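Long-range contacts in calmodulin-binding transcription activator 1 (Homo sapiens, PDB 2CXK), which activates transcription in the nucleus, binds double-stranded DNA and may interact with calmodulin, and is represented here by its TIG (IPT) domain: residues Tyr38-Gln44 / Val69-Phe75; Gly29-Glu33 / Leu51-Leu57; Tyr60-His64 / Val85-Lys89. The contacts are given in a common frame with arbitrary orientation. Numbering follows the deposited sequence.

Interaction 1: Tyr38-Gln44 / Val69-Phe75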
ATOM      1  N   TYR A  38      13.723  11.114  -0.094  1.00 16.46           N
ATOM      2  CA  TYR A  38      12.652  10.722  -1.000  1.00 14.52           C
ATOM      3  C   TYR A  38      11.439  11.607  -0.753  1.00 13.32           C
ATOM      4  O   TYR A  38      11.225  12.086   0.354  1.00 13.05           O
ATOM      5  CB  TYR A  38      12.237   9.280  -0.744  1.00 13.27           C
ATOM      6  CG  TYR A  38      13.170   8.245  -1.309  1.00 14.13           C
ATOM      7  CD1 TYR A  38      13.182   7.970  -2.675  1.00 14.15           C
ATOM      8  CD2 TYR A  38      14.018   7.515  -0.475  1.00 14.53           C
ATOM      9  CE1 TYR A  38      14.009   6.992  -3.201  1.00 15.97           C
ATOM     10  CE2 TYR A  38      14.853   6.532  -0.992  1.00 16.59           C
ATOM     11  CZ  TYR A  38      14.839   6.277  -2.355  1.00 16.75           C
ATOM     12  OH  TYR A  38      15.644   5.294  -2.873  1.00 20.83           O
ATOM     13  N   SER A  39      10.648  11.820  -1.793  1.00 12.75           N
ATOM     14  CA  SER A  39       9.430  12.606  -1.673  1.00 13.54           C
ATOM     15  C   SER A  39       8.468  12.105  -2.733  1.00 13.37           C
ATOM     16  O   SER A  39       8.863  11.390  -3.659  1.00 12.74           O
ATOM     17  CB  SER A  39       9.703  14.106  -1.876  1.00 13.46           C
ATOM     18  OG  SER A  39      10.149  14.389  -3.191  1.00 15.52           O
ATOM     19  N   CYS A  40       7.197  12.456  -2.580  1.00 12.67           N
ATOM     20  CA  CYS A  40       6.184  12.069  -3.548  1.00 13.51           C
ATOM     21  C   CYS A  40       5.483  13.340  -3.969  1.00 12.31           C
ATOM     22  O   CYS A  40       5.191  14.203  -3.141  1.00 13.17           O
ATOM     23  CB  CYS A  40       5.177  11.087  -2.940  1.00 11.12           C
ATOM     24  SG  CYS A  40       5.894   9.462  -2.589  1.00 14.83           S
ATOM     25  N   LEU A  41       5.226  13.459  -5.260  1.00 13.22           N
ATOM     26  CA  LEU A  41       4.567  14.646  -5.777  1.00 13.97           C
ATOM     27  C   LEU A  41       3.196  14.289  -6.313  1.00 12.39           C
ATOM     28  O   LEU A  41       3.071  13.435  -7.193  1.00 11.80           O
ATOM     29  CB  LEU A  41       5.399  15.266  -6.905  1.00 16.21           C
ATOM     30  CG  LEU A  41       6.904  15.443  -6.673  1.00 21.66           C
ATOM     31  CD1 LEU A  41       7.513  16.174  -7.859  1.00 24.43           C
ATOM     32  CD2 LEU A  41       7.152  16.220  -5.404  1.00 21.38           C
ATOM     33  N   PHE A  42       2.171  14.929  -5.758  1.00 13.47           N
ATOM     34  CA  PHE A  42       0.790  14.732  -6.190  1.00 13.07           C
ATOM     35  C   PHE A  42       0.438  16.028  -6.916  1.00 15.66           C
ATOM     36  O   PHE A  42       0.347  17.079  -6.286  1.00 15.28           O
ATOM     37  CB  PHE A  42      -0.141  14.552  -4.988  1.00 12.78           C
ATOM     38  CG  PHE A  42       0.104  13.288  -4.206  1.00 10.80           C
ATOM     39  CD1 PHE A  42       1.200  13.173  -3.364  1.00  9.80           C
ATOM     40  CD2 PHE A  42      -0.782  12.213  -4.305  1.00 12.14           C
ATOM     41  CE1 PHE A  42       1.416  12.003  -2.623  1.00  9.29           C
ATOM     42  CE2 PHE A  42      -0.575  11.041  -3.571  1.00 10.62           C
ATOM     43  CZ  PHE A  42       0.531  10.942  -2.728  1.00  7.75           C
ATOM     44  N   ASP A  43       0.246  15.954  -8.231  1.00 17.40           N
ATOM     45  CA  ASP A  43      -0.054  17.139  -9.028  1.00 18.80           C
ATOM     46  C   ASP A  43       0.987  18.206  -8.688  1.00 19.61           C
ATOM     47  O   ASP A  43       0.659  19.368  -8.453  1.00 17.96           O
ATOM     48  CB  ASP A  43      -1.468  17.664  -8.727  1.00 19.59           C
ATOM     49  CG  ASP A  43      -1.917  18.741  -9.720  1.00 22.83           C
ATOM     50  OD1 ASP A  43      -1.472  18.685 -10.884  1.00 24.83           O
ATOM     51  OD2 ASP A  43      -2.718  19.630  -9.351  1.00 22.28           O
ATOM     52  N   GLN A  44       2.249  17.787  -8.643  1.00 20.86           N
ATOM     53  CA  GLN A  44       3.359  18.677  -8.325  1.00 23.26           C
ATOM     54  C   GLN A  44       3.427  19.158  -6.874  1.00 22.65           C
ATOM     55  O   GLN A  44       4.342  19.901  -6.513  1.00 22.03           O
ATOM     56  CB  GLN A  44       3.363  19.883  -9.275  1.00 26.35           C
ATOM     57  CG  GLN A  44       3.452  19.478 -10.740  1.00 29.82           C
ATOM     58  CD  GLN A  44       4.612  18.531 -11.009  1.00 33.14           C
ATOM     59  OE1 GLN A  44       4.501  17.603 -11.814  1.00 34.55           O
ATOM     60  NE2 GLN A  44       5.737  18.766 -10.339  1.00 34.26           N
ATOM     61  N   VAL A  69      -4.995  13.213 -10.646  1.00 18.94           N
ATOM     62  CA  VAL A  69      -3.722  13.920 -10.618  1.00 16.09           C
ATOM     63  C   VAL A  69      -2.575  12.955 -10.839  1.00 15.88           C
ATOM     64  O   VAL A  69      -2.744  11.743 -10.754  1.00 16.32           O
ATOM     65  CB  VAL A  69      -3.492  14.635  -9.264  1.00 18.18           C
ATOM     66  CG1 VAL A  69      -4.613  15.622  -8.995  1.00 18.30           C
ATOM     67  CG2 VAL A  69      -3.408  13.610  -8.136  1.00 17.23           C
ATOM     68  N   THR A  70      -1.404  13.504 -11.123  1.00 14.00           N
ATOM     69  CA  THR A  70      -0.207  12.699 -11.321  1.00 13.83           C
ATOM     70  C   THR A  70       0.411  12.406  -9.961  1.00 13.44           C
ATOM     71  O   THR A  70       0.358  13.242  -9.059  1.00 13.76           O
ATOM     72  CB  THR A  70       0.845  13.463 -12.132  1.00 16.53           C
ATOM     73  OG1 THR A  70       1.033  14.755 -11.540  1.00 16.98           O
ATOM     74  CG2 THR A  70       0.415  13.623 -13.577  1.00 15.64           C
ATOM     75  N   LEU A  71       0.978  11.209  -9.816  1.00 12.13           N
ATOM     76  CA  LEU A  71       1.664  10.818  -8.591  1.00 11.46           C
ATOM     77  C   LEU A  71       3.043  10.370  -9.060  1.00 12.94           C
ATOM     78  O   LEU A  71       3.159   9.458  -9.881  1.00 11.94           O
ATOM     79  CB  LEU A  71       0.933   9.664  -7.885  1.00  7.97           C
ATOM     80  CG  LEU A  71       1.677   9.036  -6.695  1.00 11.28           C
ATOM     81  CD1 LEU A  71       2.119  10.124  -5.708  1.00  8.31           C
ATOM     82  CD2 LEU A  71       0.763   8.021  -6.004  1.00 12.26           C
ATOM     83  N   GLN A  72       4.086  11.030  -8.561  1.00 14.73           N
ATOM     84  CA  GLN A  72       5.457  10.698  -8.949  1.00 14.11           C
ATOM     85  C   GLN A  72       6.362  10.573  -7.728  1.00 14.46           C
ATOM     86  O   GLN A  72       6.097  11.174  -6.687  1.00 14.56           O
ATOM     87  CB  GLN A  72       6.026  11.799  -9.851  1.00 15.64           C
ATOM     88  CG  GLN A  72       5.196  12.125 -11.083  1.00 16.37           C
ATOM     89  CD  GLN A  72       5.669  13.401 -11.755  1.00 18.63           C
ATOM     90  OE1 GLN A  72       6.456  13.369 -12.705  1.00 21.20           O
ATOM     91  NE2 GLN A  72       5.201  14.535 -11.253  1.00 16.90           N
ATOM     92  N   VAL A  73       7.427   9.787  -7.861  1.00 11.83           N
ATOM     93  CA  VAL A  73       8.400   9.618  -6.784  1.00 11.27           C
ATOM     94  C   VAL A  73       9.650  10.420  -7.164  1.00 13.16           C
ATOM     95  O   VAL A  73      10.088  10.382  -8.312  1.00 13.89           O
ATOM     96  CB  VAL A  73       8.804   8.141  -6.606  1.00  9.75           C
ATOM     97  CG1 VAL A  73       9.899   8.021  -5.567  1.00  9.51           C
ATOM     98  CG2 VAL A  73       7.600   7.325  -6.191  1.00 11.14           C
ATOM     99  N   ALA A  74      10.204  11.153  -6.204  1.00 10.79           N
ATOM    100  CA  ALA A  74      11.401  11.955  -6.442  1.00 13.90           C
ATOM    101  C   ALA A  74      12.444  11.693  -5.361  1.00 15.38           C
ATOM    102  O   ALA A  74      12.115  11.249  -4.260  1.00 15.31           O
ATOM    103  CB  ALA A  74      11.042  13.431  -6.455  1.00 13.01           C
ATOM    104  N   PHE A  75      13.704  11.967  -5.688  1.00 15.56           N
ATOM    105  CA  PHE A  75      14.814  11.813  -4.749  1.00 16.80           C
ATOM    106  C   PHE A  75      15.589  13.116  -4.910  1.00 17.58           C
ATOM    107  O   PHE A  75      15.994  13.457  -6.023  1.00 16.73           O
ATOM    108  CB  PHE A  75      15.708  10.632  -5.121  1.00 17.22           C
ATOM    109  CG  PHE A  75      16.752  10.320  -4.087  1.00 19.15           C
ATOM    110  CD1 PHE A  75      16.403   9.690  -2.896  1.00 18.09           C
ATOM    111  CD2 PHE A  75      18.082  10.691  -4.284  1.00 19.36           C
ATOM    112  CE1 PHE A  75      17.360   9.431  -1.913  1.00 19.78           C
ATOM    113  CE2 PHE A  75      19.048  10.438  -3.307  1.00 19.11           C
ATOM    114  CZ  PHE A  75      18.689   9.809  -2.121  1.00 18.62           C
TER
HETATM  115  O   HOH W   1       2.926  14.832  -9.580  1.00 12.87           O
HETATM  116  O   HOH W   2      -2.055  16.284 -12.115  1.00 18.65           O
HETATM  117  O   HOH W   3       1.889  16.931 -12.795  1.00 27.07           O
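Strands 38-42 and 69-75 run antiparallel, their axes 4.6 Å apart at closest approach and at 163°, and nearly every facing backbone group has a partner. In the hydrogen-bonded pair S39/A74, S39 N gives to A74 O and A74 N to S39 O, both at 2.9 Å. The next such pair repeats this: L41 N to Q72 O at 2.8 Å, Q72 N to L41 O at 2.9 Å. Beyond the strand end D43 N still reaches T70 O at 2.8 Å, although D43 has turned to positive phi and psi. In the non-hydrogen-bonded pairs the CA hydrogens of Y38, C40 and F42 lie against A74 O, Q72 O and T70 O, each CA–O distance being 3.3 Å.

Waters finish the polar edge. Water 1 donates to L41 O (2.8 Å), accepts from Q72 NE2 (2.8 Å) and Q44 N (3.2 Å), and bonds T70 OG1 (2.7 Å). Water 2 links D43 OD1 (2.8 Å) to T70 N (3.0 Å), while D43 OD2 is taken by H64. Water 3 joins Q44 OE1 (2.9 Å) to T70 OG1 (2.7 Å), and Q72 NE2 also makes a weak 3.2 Å bond to Q44 OE1.

Y38, C40, F42, L71, V73 and F75 share one face. L71 CD1 sits 3.5 Å from the F42 ring centroid, a CH-pi contact, and the edge of F75 meets the face of Y38 with the planes at 65°. Strands 45-53 and 84-88 flank the pair, and strand 56-60 packs on this apolar face: the layered beta-sandwich of the immunoglobulin-like TIG fold.

Interaction 2: Gly29-Glu33 / Leu51-Leu57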
ATOM      1  N   GLY A  29       8.374   0.068  -5.819  1.00 13.23           N
ATOM      2  CA  GLY A  29       9.172   0.186  -7.015  1.00 13.22           C
ATOM      3  C   GLY A  29      10.604  -0.168  -6.694  1.00 14.70           C
ATOM      4  O   GLY A  29      10.870  -0.808  -5.679  1.00 15.56           O
ATOM      5  N   PRO A  30      11.562   0.263  -7.524  1.00 17.43           N
ATOM      6  CA  PRO A  30      12.978  -0.045  -7.300  1.00 19.40           C
ATOM      7  C   PRO A  30      13.741   0.891  -6.363  1.00 21.36           C
ATOM      8  O   PRO A  30      14.957   1.018  -6.485  1.00 23.73           O
ATOM      9  CB  PRO A  30      13.539  -0.009  -8.711  1.00 19.55           C
ATOM     10  CG  PRO A  30      12.809   1.173  -9.289  1.00 19.07           C
ATOM     11  CD  PRO A  30      11.376   1.003  -8.785  1.00 17.03           C
ATOM     12  N   TRP A  31      13.052   1.541  -5.429  1.00 23.46           N
ATOM     13  CA  TRP A  31      13.737   2.462  -4.518  1.00 24.77           C
ATOM     14  C   TRP A  31      14.660   1.704  -3.569  1.00 26.85           C
ATOM     15  O   TRP A  31      14.226   0.796  -2.868  1.00 25.42           O
ATOM     16  CB  TRP A  31      12.730   3.279  -3.697  1.00 21.43           C
ATOM     17  CG  TRP A  31      11.316   3.248  -4.215  1.00 19.81           C
ATOM     18  CD1 TRP A  31      10.220   2.758  -3.557  1.00 19.14           C
ATOM     19  CD2 TRP A  31      10.843   3.724  -5.482  1.00 16.70           C
ATOM     20  NE1 TRP A  31       9.099   2.900  -4.333  1.00 16.99           N
ATOM     21  CE2 TRP A  31       9.447   3.487  -5.519  1.00 16.42           C
ATOM     22  CE3 TRP A  31      11.457   4.324  -6.590  1.00 15.65           C
ATOM     23  CZ2 TRP A  31       8.658   3.831  -6.620  1.00 15.62           C
ATOM     24  CZ3 TRP A  31      10.668   4.665  -7.688  1.00 15.83           C
ATOM     25  CH2 TRP A  31       9.284   4.418  -7.693  1.00 15.79           C
ATOM     26  N   GLN A  32      15.931   2.098  -3.531  1.00 31.52           N
ATOM     27  CA  GLN A  32      16.908   1.430  -2.675  1.00 36.75           C
ATOM     28  C   GLN A  32      17.730   2.384  -1.810  1.00 39.41           C
ATOM     29  O   GLN A  32      18.162   2.015  -0.715  1.00 40.14           O
ATOM     30  CB  GLN A  32      17.860   0.592  -3.534  1.00 38.88           C
ATOM     31  CG  GLN A  32      17.189  -0.508  -4.347  1.00 42.35           C
ATOM     32  CD  GLN A  32      16.599  -1.608  -3.477  1.00 44.83           C
ATOM     33  OE1 GLN A  32      17.275  -2.149  -2.597  1.00 45.91           O
ATOM     34  NE2 GLN A  32      15.335  -1.950  -3.724  1.00 44.33           N
ATOM     35  N   GLU A  33      17.946   3.600  -2.307  1.00 42.63           N
ATOM     36  CA  GLU A  33      18.739   4.608  -1.595  1.00 45.62           C
ATOM     37  C   GLU A  33      18.518   4.588  -0.087  1.00 45.18           C
ATOM     38  O   GLU A  33      17.421   4.310   0.391  1.00 46.11           O
ATOM     39  CB  GLU A  33      18.436   6.013  -2.137  1.00 48.52           C
ATOM     40  CG  GLU A  33      18.786   6.217  -3.614  1.00 52.02           C
ATOM     41  CD  GLU A  33      20.253   5.945  -3.923  1.00 54.27           C
ATOM     42  OE1 GLU A  33      21.121   6.627  -3.336  1.00 54.01           O
ATOM     43  OE2 GLU A  33      20.533   5.049  -4.753  1.00 55.25           O
ATOM     44  N   LEU A  51      11.404   5.536   3.363  1.00 15.29           N
ATOM     45  CA  LEU A  51      11.685   4.218   2.823  1.00 15.00           C
ATOM     46  C   LEU A  51      11.449   3.206   3.946  1.00 17.17           C
ATOM     47  O   LEU A  51      12.309   3.007   4.798  1.00 18.00           O
ATOM     48  CB  LEU A  51      13.136   4.134   2.346  1.00 15.32           C
ATOM     49  CG  LEU A  51      13.483   2.797   1.683  1.00 14.67           C
ATOM     50  CD1 LEU A  51      12.805   2.719   0.314  1.00 11.80           C
ATOM     51  CD2 LEU A  51      15.001   2.653   1.561  1.00 16.28           C
ATOM     52  N   ILE A  52      10.269   2.590   3.945  1.00 16.32           N
ATOM     53  CA  ILE A  52       9.869   1.600   4.944  1.00 16.96           C
ATOM     54  C   ILE A  52      10.845   0.430   4.950  1.00 16.82           C
ATOM     55  O   ILE A  52      11.222  -0.099   5.995  1.00 18.15           O
ATOM     56  CB  ILE A  52       8.453   1.052   4.621  1.00 17.31           C
ATOM     57  CG1 ILE A  52       7.418   2.177   4.739  1.00 17.95           C
ATOM     58  CG2 ILE A  52       8.124  -0.130   5.524  1.00 18.43           C
ATOM     59  CD1 ILE A  52       7.422   2.885   6.086  1.00 18.65           C
ATOM     60  N   GLN A  53      11.222   0.024   3.750  1.00 16.26           N
ATOM     61  CA  GLN A  53      12.160  -1.059   3.536  1.00 16.94           C
ATOM     62  C   GLN A  53      12.473  -0.982   2.057  1.00 17.10           C
ATOM     63  O   GLN A  53      11.782  -0.296   1.309  1.00 16.53           O
ATOM     64  CB  GLN A  53      11.532  -2.409   3.890  1.00 16.61           C
ATOM     65  CG  GLN A  53      10.304  -2.766   3.083  1.00 16.93           C
ATOM     66  CD  GLN A  53       9.732  -4.104   3.501  1.00 17.50           C
ATOM     67  OE1 GLN A  53       9.359  -4.295   4.657  1.00 18.16           O
ATOM     68  NE2 GLN A  53       9.668  -5.042   2.564  1.00 19.66           N
ATOM     69  N   PRO A  54      13.528  -1.671   1.609  1.00 18.70           N
ATOM     70  CA  PRO A  54      13.854  -1.606   0.186  1.00 17.86           C
ATOM     71  C   PRO A  54      12.646  -1.800  -0.722  1.00 16.97           C
ATOM     72  O   PRO A  54      11.899  -2.766  -0.579  1.00 17.30           O
ATOM     73  CB  PRO A  54      14.887  -2.718   0.022  1.00 19.76           C
ATOM     74  CG  PRO A  54      15.588  -2.711   1.340  1.00 19.66           C
ATOM     75  CD  PRO A  54      14.446  -2.577   2.321  1.00 19.98           C
ATOM     76  N   GLY A  55      12.452  -0.857  -1.638  1.00 14.12           N
ATOM     77  CA  GLY A  55      11.364  -0.946  -2.590  1.00 13.17           C
ATOM     78  C   GLY A  55      10.012  -0.444  -2.129  1.00 12.84           C
ATOM     79  O   GLY A  55       9.055  -0.474  -2.903  1.00 13.41           O
ATOM     80  N   VAL A  56       9.929   0.035  -0.891  1.00 10.90           N
ATOM     81  CA  VAL A  56       8.655   0.509  -0.357  1.00 11.64           C
ATOM     82  C   VAL A  56       8.717   1.898   0.252  1.00  9.36           C
ATOM     83  O   VAL A  56       9.397   2.112   1.249  1.00 12.07           O
ATOM     84  CB  VAL A  56       8.130  -0.451   0.720  1.00  9.18           C
ATOM     85  CG1 VAL A  56       6.808   0.064   1.290  1.00 11.15           C
ATOM     86  CG2 VAL A  56       7.969  -1.844   0.121  1.00 10.44           C
ATOM     87  N   LEU A  57       7.998   2.837  -0.354  1.00 10.79           N
ATOM     88  CA  LEU A  57       7.944   4.203   0.156  1.00  9.04           C
ATOM     89  C   LEU A  57       6.574   4.484   0.768  1.00 10.06           C
ATOM     90  O   LEU A  57       5.554   4.015   0.260  1.00 10.52           O
ATOM     91  CB  LEU A  57       8.185   5.208  -0.972  1.00 10.89           C
ATOM     92  CG  LEU A  57       9.642   5.329  -1.398  1.00  9.14           C
ATOM     93  CD1 LEU A  57       9.764   6.174  -2.666  1.00 11.14           C
ATOM     94  CD2 LEU A  57      10.408   5.941  -0.249  1.00  9.20           C
TER
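Two backbone hydrogen bonds, both made by G55, join the loop 29-33 to the turn in 51-57: G55 N gives to W31 O at 2.7 Å, and G29 N gives to G55 O at 3.0 Å. G55 is the third residue of a type II turn from Q53 to V56, closed by V56 N to Q53 O at 2.9 Å, with I52 N to V56 O, also 2.9 Å, bracing it from behind. Its phi/psi of 84/0° would jam any CB against the preceding carbonyl, and that CB would also sit tight against G29 O, so glycine suits the spot twice over. G29 is just as constrained, since a side chain there would run into the W31 indole.

Outward from this pairing the indole takes over. L57 CD1 stands 3.6 Å from the centroid of the five-membered ring, nearly along its normal, a CH-pi contact, while W31 CD1 comes within 3.4 Å of L57 CG. W31 NE1 is used by I27 O. L51 CD1 lies 4.1 Å from W31 CB, and its other methyl, CD2, 3.2 Å from E33 O. At the solvent-exposed margin Q32 OE1 lies 3.6 Å from P54 CB.

On the outer side the second subunit takes part: Q53 NE2 hydrogen-bonds G29 O of the second subunit, and G29 O here receives Q53 NE2 of that subunit in return. On the inner side W31 and L57 pack on Y38 of strand 38-42 and V73 of strand 67-75. The contact thus ties the loop after strand 24-28 to the turn joining strands 45-53 and 56-60, at one end of the all-beta domain.

Interaction 3: Tyr60-His64 / Val85-Lys89. With SO4 (sulfate ion), chain F.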
ATOM      1  N   TYR A  60       2.077  10.565   3.212  1.00 10.40           N
ATOM      2  CA  TYR A  60       0.702  10.907   3.557  1.00  9.54           C
ATOM      3  C   TYR A  60       0.321  11.945   2.506  1.00 10.31           C
ATOM      4  O   TYR A  60       0.923  13.017   2.428  1.00 10.75           O
ATOM      5  CB  TYR A  60       0.661  11.469   4.975  1.00 10.42           C
ATOM      6  CG  TYR A  60       1.277  10.504   5.974  1.00  8.93           C
ATOM      7  CD1 TYR A  60       0.643   9.300   6.294  1.00 11.24           C
ATOM      8  CD2 TYR A  60       2.513  10.771   6.562  1.00 10.83           C
ATOM      9  CE1 TYR A  60       1.229   8.392   7.181  1.00 11.64           C
ATOM     10  CE2 TYR A  60       3.105   9.872   7.443  1.00 12.33           C
ATOM     11  CZ  TYR A  60       2.455   8.688   7.752  1.00 12.99           C
ATOM     12  OH  TYR A  60       3.023   7.827   8.658  1.00 13.34           O
ATOM     13  N   CYS A  61      -0.665  11.620   1.679  1.00 11.04           N
ATOM     14  CA  CYS A  61      -1.029  12.521   0.596  1.00 11.36           C
ATOM     15  C   CYS A  61      -1.513  13.876   1.075  1.00 11.72           C
ATOM     16  O   CYS A  61      -2.033  14.007   2.180  1.00 10.55           O
ATOM     17  CB  CYS A  61      -2.062  11.868  -0.328  1.00 12.23           C
ATOM     18  SG  CYS A  61      -3.729  11.722   0.326  1.00 13.58           S
ATOM     19  N   PRO A  62      -1.306  14.914   0.255  1.00 11.54           N
ATOM     20  CA  PRO A  62      -1.719  16.285   0.577  1.00 12.91           C
ATOM     21  C   PRO A  62      -3.182  16.506   0.209  1.00 15.30           C
ATOM     22  O   PRO A  62      -3.807  15.651  -0.422  1.00 13.60           O
ATOM     23  CB  PRO A  62      -0.773  17.130  -0.275  1.00 12.55           C
ATOM     24  CG  PRO A  62      -0.653  16.300  -1.518  1.00 11.03           C
ATOM     25  CD  PRO A  62      -0.475  14.886  -0.964  1.00 10.03           C
ATOM     26  N   ALA A  63      -3.734  17.643   0.621  1.00 16.16           N
ATOM     27  CA  ALA A  63      -5.117  17.965   0.290  1.00 16.87           C
ATOM     28  C   ALA A  63      -5.110  18.395  -1.174  1.00 17.81           C
ATOM     29  O   ALA A  63      -4.100  18.898  -1.665  1.00 18.18           O
ATOM     30  CB  ALA A  63      -5.619  19.110   1.172  1.00 17.05           C
ATOM     31  N   HIS A  64      -6.224  18.203  -1.870  1.00 16.83           N
ATOM     32  CA  HIS A  64      -6.304  18.587  -3.280  1.00 20.01           C
ATOM     33  C   HIS A  64      -7.754  18.552  -3.745  1.00 20.19           C
ATOM     34  O   HIS A  64      -8.562  17.821  -3.178  1.00 21.21           O
ATOM     35  CB  HIS A  64      -5.455  17.627  -4.128  1.00 17.51           C
ATOM     36  CG  HIS A  64      -5.213  18.101  -5.529  1.00 18.76           C
ATOM     37  ND1 HIS A  64      -6.191  18.093  -6.501  1.00 18.51           N
ATOM     38  CD2 HIS A  64      -4.105  18.619  -6.115  1.00 17.49           C
ATOM     39  CE1 HIS A  64      -5.697  18.586  -7.623  1.00 16.49           C
ATOM     40  NE2 HIS A  64      -4.434  18.914  -7.416  1.00 18.84           N
ATOM     41  N   VAL A  85      -1.731   7.481 -12.060  1.00 11.83           N
ATOM     42  CA  VAL A  85      -2.918   8.225 -11.681  1.00 12.22           C
ATOM     43  C   VAL A  85      -3.301   8.077 -10.208  1.00 14.28           C
ATOM     44  O   VAL A  85      -3.252   6.982  -9.645  1.00 14.85           O
ATOM     45  CB  VAL A  85      -4.119   7.792 -12.549  1.00 11.74           C
ATOM     46  CG1 VAL A  85      -4.438   6.329 -12.284  1.00 11.16           C
ATOM     47  CG2 VAL A  85      -5.326   8.667 -12.259  1.00 13.41           C
ATOM     48  N   PHE A  86      -3.662   9.192  -9.580  1.00 13.29           N
ATOM     49  CA  PHE A  86      -4.120   9.170  -8.192  1.00 12.89           C
ATOM     50  C   PHE A  86      -5.392   9.994  -8.222  1.00 13.17           C
ATOM     51  O   PHE A  86      -5.426  11.068  -8.820  1.00 13.44           O
ATOM     52  CB  PHE A  86      -3.100   9.794  -7.239  1.00 11.28           C
ATOM     53  CG  PHE A  86      -3.443   9.612  -5.778  1.00 11.91           C
ATOM     54  CD1 PHE A  86      -4.035  10.643  -5.051  1.00 11.99           C
ATOM     55  CD2 PHE A  86      -3.197   8.398  -5.139  1.00 12.58           C
ATOM     56  CE1 PHE A  86      -4.378  10.468  -3.702  1.00 13.75           C
ATOM     57  CE2 PHE A  86      -3.535   8.209  -3.792  1.00 13.31           C
ATOM     58  CZ  PHE A  86      -4.126   9.249  -3.075  1.00 13.02           C
ATOM     59  N   GLU A  87      -6.437   9.505  -7.575  1.00 13.95           N
ATOM     60  CA  GLU A  87      -7.700  10.213  -7.610  1.00 16.12           C
ATOM     61  C   GLU A  87      -8.214  10.785  -6.306  1.00 17.30           C
ATOM     62  O   GLU A  87      -8.233  10.113  -5.281  1.00 17.52           O
ATOM     63  CB  GLU A  87      -8.781   9.305  -8.207  1.00 16.41           C
ATOM     64  CG  GLU A  87     -10.195   9.858  -8.065  1.00 20.64           C
ATOM     65  CD  GLU A  87     -11.225   9.077  -8.863  1.00 23.71           C
ATOM     66  OE1 GLU A  87     -11.043   7.853  -9.033  1.00 22.83           O
ATOM     67  OE2 GLU A  87     -12.227   9.692  -9.305  1.00 23.18           O
ATOM     68  N   TYR A  88      -8.622  12.047  -6.359  1.00 17.84           N
ATOM     69  CA  TYR A  88      -9.222  12.688  -5.207  1.00 19.32           C
ATOM     70  C   TYR A  88     -10.718  12.638  -5.502  1.00 22.80           C
ATOM     71  O   TYR A  88     -11.196  13.232  -6.475  1.00 21.74           O
ATOM     72  CB  TYR A  88      -8.731  14.128  -5.047  1.00 18.53           C
ATOM     73  CG  TYR A  88      -7.338  14.209  -4.462  1.00 17.30           C
ATOM     74  CD1 TYR A  88      -6.208  14.181  -5.279  1.00 16.50           C
ATOM     75  CD2 TYR A  88      -7.148  14.261  -3.079  1.00 16.11           C
ATOM     76  CE1 TYR A  88      -4.922  14.199  -4.733  1.00 17.23           C
ATOM     77  CE2 TYR A  88      -5.868  14.277  -2.526  1.00 15.99           C
ATOM     78  CZ  TYR A  88      -4.761  14.246  -3.358  1.00 15.72           C
ATOM     79  OH  TYR A  88      -3.493  14.273  -2.812  1.00 15.04           O
ATOM     80  N   LYS A  89     -11.440  11.876  -4.686  1.00 25.45           N
ATOM     81  CA  LYS A  89     -12.881  11.718  -4.852  1.00 29.74           C
ATOM     82  C   LYS A  89     -13.626  12.665  -3.928  1.00 33.27           C
ATOM     83  O   LYS A  89     -13.169  12.954  -2.824  1.00 32.64           O
ATOM     84  CB  LYS A  89     -13.302  10.285  -4.529  1.00 30.04           C
ATOM     85  CG  LYS A  89     -12.655   9.221  -5.393  1.00 31.74           C
ATOM     86  CD  LYS A  89     -13.177   7.844  -5.027  1.00 34.20           C
ATOM     87  CE  LYS A  89     -12.635   6.779  -5.966  1.00 36.41           C
ATOM     88  NZ  LYS A  89     -13.191   5.432  -5.656  1.00 37.51           N
TER
HETATM   89  S   SO4 F1006       0.373   5.227   9.855  0.50109.71           S
HETATM   90  O1  SO4 F1006       0.559   3.926   9.093  0.50 83.28           O
HETATM   91  O2  SO4 F1006       0.188   4.874  11.323  0.50 84.57           O
HETATM   92  O3  SO4 F1006       1.622   5.903   9.775  0.50 55.20           O
HETATM   93  O4  SO4 F1006      -0.874   5.753   9.423  0.50 57.47           O
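A single tyrosine does most of the work here: Y88, at the end of strand 84-88, is wrapped by the loop 60-64 and loses 109 Å² of surface to it. Its hydroxyl donates to the backbone carbonyl of P62, with OH and O 2.8 Å apart, and lies 3.6 Å from P62 CD and 3.7 Å from C61 CB. Over one face of the ring sits H64 CB, 3.5 Å from the centroid and 10° off the normal, a clear CH-pi contact. The imidazole itself is slid aside: its plane is only 25° from that of Y88, but the centroids are 5.1 Å apart and the rings barely overlap. Its NE2 binds D43 OD2 instead.

C61 SG lies obliquely to two rings, 5.3 Å from the centroid of F86 and 5.4 Å from that of Y88, with SG 4.2 Å from F86 CZ. V69 of the adjoining strand 67-75 and F42 of strand 38-42 complete this aromatic cluster.

Y60, which takes no part in the contact with the strand, gives its OH to O3 of a sulfate at 2.6 Å; the ion also bonds K24 and probably came from the crystallisation liquor.

In this largely apolar, aromatic contact, the one direct polar bond between the segments gives the buried phenol an acceptor and fixes an irregular loop against the strand without any backbone pairing between them.

How the interactions relate
All three contacts belong to one beta domain of the TIG type. Interaction 1 is central, about 5 Å from the chain centre; interactions 2 and 3 lie on opposite sides of that centre, their own centres about 21 Å apart. Interaction 1 touches both: Y38, V73 and F75 pack on E33 and L57 of interaction 2, centres about 15 Å apart, while D43 meets H64 and V69 pairs with F86 of interaction 3, about 11 Å away. Along the chain interaction 2 closes before interaction 3 opens, and interaction 1 crosses both. Loops at each end of the domain are therefore secured to the same strand pair, 38-42 with 67-75.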